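Local coordinates for protein cytochrome c2 (Blastochloris viridis, PDB 1CO6) that carries electrons through its covalently bound heme c, serving as electron donor to the oxidized bacteriochlorophyll in bacterial photosynthesis, at residues 8-11 with 12-16; 45-48 with 49-53. All coordinates share one frame; numbering follows the deposited sequence.

Contact 1 of 2, residues 8-11 with 12-16. With HEC (heme c), chain B.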
# COMPACT_ATOMS: atom_id res chain seq x y z
N GLN A 8 8.25 3.64 -10.71
CA GLN A 8 9.42 2.76 -10.65
C GLN A 8 9.60 2.13 -9.27
O GLN A 8 9.97 0.96 -9.21
CB GLN A 8 10.74 3.47 -11.01
CG GLN A 8 10.62 4.10 -12.39
CD GLN A 8 10.57 2.97 -13.43
OE1 GLN A 8 9.77 2.96 -14.37
NE2 GLN A 8 11.46 2.00 -13.18
N VAL A 9 9.43 2.92 -8.21
CA VAL A 9 9.55 2.36 -6.85
C VAL A 9 8.44 1.29 -6.71
O VAL A 9 8.68 0.27 -6.05
CB VAL A 9 9.48 3.50 -5.80
CG1 VAL A 9 9.46 2.95 -4.38
CG2 VAL A 9 10.57 4.55 -5.93
N PHE A 10 7.27 1.49 -7.31
CA PHE A 10 6.14 0.55 -7.24
C PHE A 10 6.44 -0.87 -7.74
O PHE A 10 5.76 -1.84 -7.39
CB PHE A 10 4.87 1.06 -7.92
CG PHE A 10 3.62 0.34 -7.42
CD1 PHE A 10 3.07 -0.69 -8.18
CD2 PHE A 10 3.10 0.66 -6.16
CE1 PHE A 10 1.92 -1.36 -7.73
CE2 PHE A 10 1.96 -0.02 -5.70
CZ PHE A 10 1.40 -1.05 -6.49
N LYS A 11 7.47 -0.99 -8.57
CA LYS A 11 7.88 -2.30 -9.13
C LYS A 11 8.17 -3.27 -8.00
O LYS A 11 7.81 -4.45 -8.17
CB LYS A 11 9.03 -2.14 -10.12
CG LYS A 11 8.51 -1.85 -11.54
CD LYS A 11 9.44 -0.95 -12.32
CE LYS A 11 10.74 -1.63 -12.70
NZ LYS A 11 11.66 -1.73 -11.54
N GLN A 12 8.71 -2.83 -6.88
CA GLN A 12 8.96 -3.76 -5.75
C GLN A 12 7.62 -4.30 -5.26
O GLN A 12 7.45 -5.52 -5.08
CB GLN A 12 9.85 -3.23 -4.67
CG GLN A 12 10.06 -1.79 -4.40
CD GLN A 12 11.17 -1.48 -3.42
OE1 GLN A 12 11.88 -0.45 -3.50
NE2 GLN A 12 11.39 -2.33 -2.42
N CYS A 13 6.61 -3.46 -5.18
CA CYS A 13 5.27 -3.82 -4.75
C CYS A 13 4.48 -4.68 -5.74
O CYS A 13 3.67 -5.49 -5.27
CB CYS A 13 4.41 -2.54 -4.58
SG CYS A 13 5.31 -1.17 -3.76
N LEU A 14 4.65 -4.42 -7.02
CA LEU A 14 3.88 -5.13 -8.06
C LEU A 14 3.90 -6.66 -8.01
O LEU A 14 2.90 -7.26 -8.47
CB LEU A 14 4.34 -4.55 -9.40
CG LEU A 14 3.44 -4.81 -10.58
CD1 LEU A 14 2.00 -4.37 -10.33
CD2 LEU A 14 4.04 -4.03 -11.77
N VAL A 15 4.95 -7.23 -7.53
CA VAL A 15 5.16 -8.67 -7.35
C VAL A 15 3.99 -9.21 -6.53
O VAL A 15 3.43 -10.28 -6.84
CB VAL A 15 6.52 -8.91 -6.67
CG1 VAL A 15 6.75 -10.36 -6.31
CG2 VAL A 15 7.69 -8.31 -7.48
N CYS A 16 3.57 -8.45 -5.52
CA CYS A 16 2.45 -8.92 -4.67
C CYS A 16 1.18 -8.14 -4.76
O CYS A 16 0.14 -8.68 -4.33
CB CYS A 16 2.93 -9.00 -3.20
SG CYS A 16 4.46 -9.94 -2.90
FE HEC B . 2.18 -5.02 0.79
CHA HEC B . -0.50 -5.43 2.75
CHB HEC B . 1.61 -1.65 0.64
CHC HEC B . 5.12 -4.58 -1.01
CHD HEC B . 2.54 -8.45 0.53
NA HEC B . 0.79 -3.77 1.54
C1A HEC B . -0.19 -4.10 2.47
C2A HEC B . -0.81 -2.90 2.95
C3A HEC B . -0.21 -1.86 2.36
C4A HEC B . 0.82 -2.37 1.48
CMA HEC B . -0.48 -0.35 2.55
CAA HEC B . -2.05 -2.85 3.91
CBA HEC B . -3.32 -3.04 3.03
CGA HEC B . -4.66 -2.97 3.71
O1A HEC B . -4.67 -2.72 4.90
O2A HEC B . -5.64 -3.18 2.95
NB HEC B . 3.14 -3.47 -0.03
C1B HEC B . 2.69 -2.14 -0.02
C2B HEC B . 3.64 -1.34 -0.76
C3B HEC B . 4.62 -2.15 -1.18
C4B HEC B . 4.32 -3.48 -0.76
CMB HEC B . 3.45 0.18 -0.95
CAB HEC B . 5.85 -1.69 -2.04
CBB HEC B . 6.80 -0.93 -1.35
NC HEC B . 3.55 -6.27 -0.05
C1C HEC B . 4.68 -5.88 -0.73
C2C HEC B . 5.38 -7.08 -1.16
C3C HEC B . 4.70 -8.15 -0.71
C4C HEC B . 3.52 -7.66 -0.04
CMC HEC B . 6.70 -7.07 -1.95
CAC HEC B . 5.04 -9.67 -0.99
CBC HEC B . 6.29 -10.20 -0.64
ND HEC B . 1.17 -6.62 1.47
C1D HEC B . 1.52 -7.97 1.31
C2D HEC B . 0.60 -8.77 2.12
C3D HEC B . -0.26 -7.94 2.71
C4D HEC B . 0.10 -6.60 2.34
CMD HEC B . 0.68 -10.32 2.19
CAD HEC B . -1.38 -8.28 3.73
CBD HEC B . -0.84 -8.09 5.19
CGD HEC B . -1.64 -8.85 6.23
O1D HEC B . -1.00 -8.90 7.32
O2D HEC B . -2.78 -9.33 5.99
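Phe10 O takes the backbone N of Leu14 at 2.8 Å, an i to i+4 bond on helix 3-14. Here the helix runs into the CxxCH heme-attachment motif of the cytochrome c family: Cys13 and Cys16 are the two thioether cysteines, and His17, an axial ligand of the iron, follows directly. In the overlapping turn Gln12 N bonds to Val9 O at 3.2 Å, an i to i+3 pairing.

The side chain of Phe10 leans forward along the helix, its CG anti to the backbone N (chi1 -159°), which carries the ring to Cys13 and Leu14. Cys13 CB sits over the centre of one ring face, 3.7 Å from the centroid of Phe10, a CH-pi contact; Cys13 SG lies obliquely to the same ring, a looser sulfur-aromatic approach. Leu14 comes instead at the ring edge, where its CD1 lies 4.0 Å from Phe10 CE1. The buried Phe10 ring also meets Tyr96 and touches Leu93 and Ile97, so it joins this turn to helix 87-98.

With its CB over the phenyl face, Cys13 reaches the heme through its sulfur: SG stands beside the backbone N (chi1 -43°) and is bonded to CAB of heme c at 1.9 Å. Cys16 makes the second thioether, SG to CAC of heme c.

Contact 2 of 2, residues 45-48 with 49-53. With HEC (heme c), chain B.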
# COMPACT_ATOMS: atom_id res chain seq x y z
N PHE A 45 -10.03 -10.52 0.45
CA PHE A 45 -8.60 -10.69 0.77
C PHE A 45 -8.57 -11.31 2.16
O PHE A 45 -9.32 -10.82 3.01
CB PHE A 45 -7.74 -9.42 0.68
CG PHE A 45 -6.27 -9.80 0.92
CD1 PHE A 45 -5.58 -10.43 -0.14
CD2 PHE A 45 -5.66 -9.61 2.16
CE1 PHE A 45 -4.28 -10.84 0.00
CE2 PHE A 45 -4.36 -10.02 2.34
CZ PHE A 45 -3.65 -10.64 1.25
N ALA A 46 -7.73 -12.31 2.33
CA ALA A 46 -7.56 -12.99 3.63
C ALA A 46 -6.43 -12.32 4.42
O ALA A 46 -5.26 -12.69 4.46
CB ALA A 46 -7.32 -14.48 3.45
N TYR A 47 -6.85 -11.30 5.16
CA TYR A 47 -5.92 -10.53 6.01
C TYR A 47 -5.56 -11.29 7.28
O TYR A 47 -6.37 -12.12 7.74
CB TYR A 47 -6.61 -9.23 6.46
CG TYR A 47 -6.79 -8.16 5.40
CD1 TYR A 47 -8.00 -8.01 4.75
CD2 TYR A 47 -5.73 -7.30 5.11
CE1 TYR A 47 -8.17 -7.03 3.77
CE2 TYR A 47 -5.89 -6.29 4.16
CZ TYR A 47 -7.10 -6.16 3.50
OH TYR A 47 -7.27 -5.15 2.59
N SER A 48 -4.39 -10.94 7.78
CA SER A 48 -3.95 -11.49 9.07
C SER A 48 -4.80 -10.75 10.13
O SER A 48 -5.38 -9.68 9.86
CB SER A 48 -2.52 -11.19 9.44
OG SER A 48 -2.28 -9.78 9.40
N ASP A 49 -4.91 -11.30 11.31
CA ASP A 49 -5.58 -10.63 12.43
C ASP A 49 -4.77 -9.36 12.75
O ASP A 49 -5.37 -8.31 13.03
CB ASP A 49 -5.55 -11.54 13.67
CG ASP A 49 -6.71 -12.52 13.68
OD1 ASP A 49 -7.63 -12.50 12.87
OD2 ASP A 49 -6.67 -13.40 14.55
N ALA A 50 -3.46 -9.49 12.71
CA ALA A 50 -2.52 -8.40 12.96
C ALA A 50 -2.96 -7.18 12.12
O ALA A 50 -3.02 -6.06 12.69
CB ALA A 50 -1.09 -8.83 12.65
N ASN A 51 -3.24 -7.33 10.82
CA ASN A 51 -3.66 -6.17 10.04
C ASN A 51 -5.13 -5.81 10.28
O ASN A 51 -5.49 -4.66 10.63
CB ASN A 51 -3.35 -6.47 8.55
CG ASN A 51 -3.95 -5.40 7.66
OD1 ASN A 51 -5.18 -5.21 7.59
ND2 ASN A 51 -3.11 -4.64 6.99
N LYS A 52 -6.04 -6.73 10.16
CA LYS A 52 -7.47 -6.52 10.29
C LYS A 52 -7.93 -5.86 11.58
O LYS A 52 -8.84 -5.03 11.52
CB LYS A 52 -8.10 -7.93 10.27
CG LYS A 52 -9.52 -8.16 9.83
CD LYS A 52 -9.63 -9.67 9.56
CE LYS A 52 -9.18 -10.62 10.65
NZ LYS A 52 -8.45 -11.81 10.10
N ASN A 53 -7.36 -6.26 12.70
CA ASN A 53 -7.72 -5.71 14.02
C ASN A 53 -6.84 -4.56 14.48
O ASN A 53 -7.03 -4.09 15.61
CB ASN A 53 -7.73 -6.83 15.09
CG ASN A 53 -8.71 -7.94 14.70
OD1 ASN A 53 -9.78 -7.78 14.10
ND2 ASN A 53 -8.30 -9.20 14.98
FE HEC B . 2.18 -5.02 0.79
CHA HEC B . -0.50 -5.43 2.75
CHB HEC B . 1.61 -1.65 0.64
CHC HEC B . 5.12 -4.58 -1.01
CHD HEC B . 2.54 -8.45 0.53
NA HEC B . 0.79 -3.77 1.54
C1A HEC B . -0.19 -4.10 2.47
C2A HEC B . -0.81 -2.90 2.95
C3A HEC B . -0.21 -1.86 2.36
C4A HEC B . 0.82 -2.37 1.48
CMA HEC B . -0.48 -0.35 2.55
CAA HEC B . -2.05 -2.85 3.91
CBA HEC B . -3.32 -3.04 3.03
CGA HEC B . -4.66 -2.97 3.71
O1A HEC B . -4.67 -2.72 4.90
O2A HEC B . -5.64 -3.18 2.95
NB HEC B . 3.14 -3.47 -0.03
C1B HEC B . 2.69 -2.14 -0.02
C2B HEC B . 3.64 -1.34 -0.76
C3B HEC B . 4.62 -2.15 -1.18
C4B HEC B . 4.32 -3.48 -0.76
CMB HEC B . 3.45 0.18 -0.95
CAB HEC B . 5.85 -1.69 -2.04
CBB HEC B . 6.80 -0.93 -1.35
NC HEC B . 3.55 -6.27 -0.05
C1C HEC B . 4.68 -5.88 -0.73
C2C HEC B . 5.38 -7.08 -1.16
C3C HEC B . 4.70 -8.15 -0.71
C4C HEC B . 3.52 -7.66 -0.04
CMC HEC B . 6.70 -7.07 -1.95
CAC HEC B . 5.04 -9.67 -0.99
CBC HEC B . 6.29 -10.20 -0.64
ND HEC B . 1.17 -6.62 1.47
C1D HEC B . 1.52 -7.97 1.31
C2D HEC B . 0.60 -8.77 2.12
C3D HEC B . -0.26 -7.94 2.71
C4D HEC B . 0.10 -6.60 2.34
CMD HEC B . 0.68 -10.32 2.19
CAD HEC B . -1.38 -8.28 3.73
CBD HEC B . -0.84 -8.09 5.19
CGD HEC B . -1.64 -8.85 6.23
O1D HEC B . -1.00 -8.90 7.32
O2D HEC B . -2.78 -9.33 5.99
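The chain comes out of an extended loop at Tyr47 and Ser48 and turns straight into the short helix 49-52, whose first turn closes with Lys52 N on Ser48 O at 3.0 Å. Ser48 is the N-cap of this helix: its OG accepts from Asn51 N, and the same oxygen donates to O1D of a heme propionate at 2.6 Å. With OG between the backbone N and the carbonyl carbon (chi1 55°), it can meet both the helix start and the heme. Ser48 N adds a nearly straight bond to the other oxygen of this carboxylate, O2D of heme c, so one residue holds both carboxylate oxygens.

The second propionate is taken by Tyr47 and Asn51. Tyr47 OH gives its proton to O2A of heme c at 2.6 Å, with that oxygen near the plane of the ring at its edge. Tyr47 OH is also hydrogen-bonded to Ile42 N. Asn51, with CG anti to its own N (chi1 172°), sends ND2 to O1A of heme c, while OD1 lies 3.3 Å from Tyr47 CD2; amide and ring planes are only 21° apart. Lys52 bends at chi3 and chi4, and its NZ reaches Tyr47 O at 3.2 Å from above the carbonyl plane. The ammonium is shared with Asp49 in a salt bridge, NZ meeting Asp49 OD1 at 3.0 Å on the anti side of the carboxylate.

In the fold
Contact 1 comes first along the chain, on helix 3-14, and contact 2 follows at the start of helix 49-52, the next helix in sequence. Their centres are about 21 Å apart and their nearest atoms about 7 Å apart; they do not touch each other, but both touch the same heme c. Residues 8-16 hold the macrocycle by covalent bonds at its vinyl-derived carbons, whereas residues 45-53 hold the propionates by hydrogen bonds. Thr77, Lys78, Trp58 and Arg37 add further hydrogen bonds to the heme. In this cytochrome c fold, the two contacts thus fix different margins of the redox cofactor, with His17 and Met79 binding its iron.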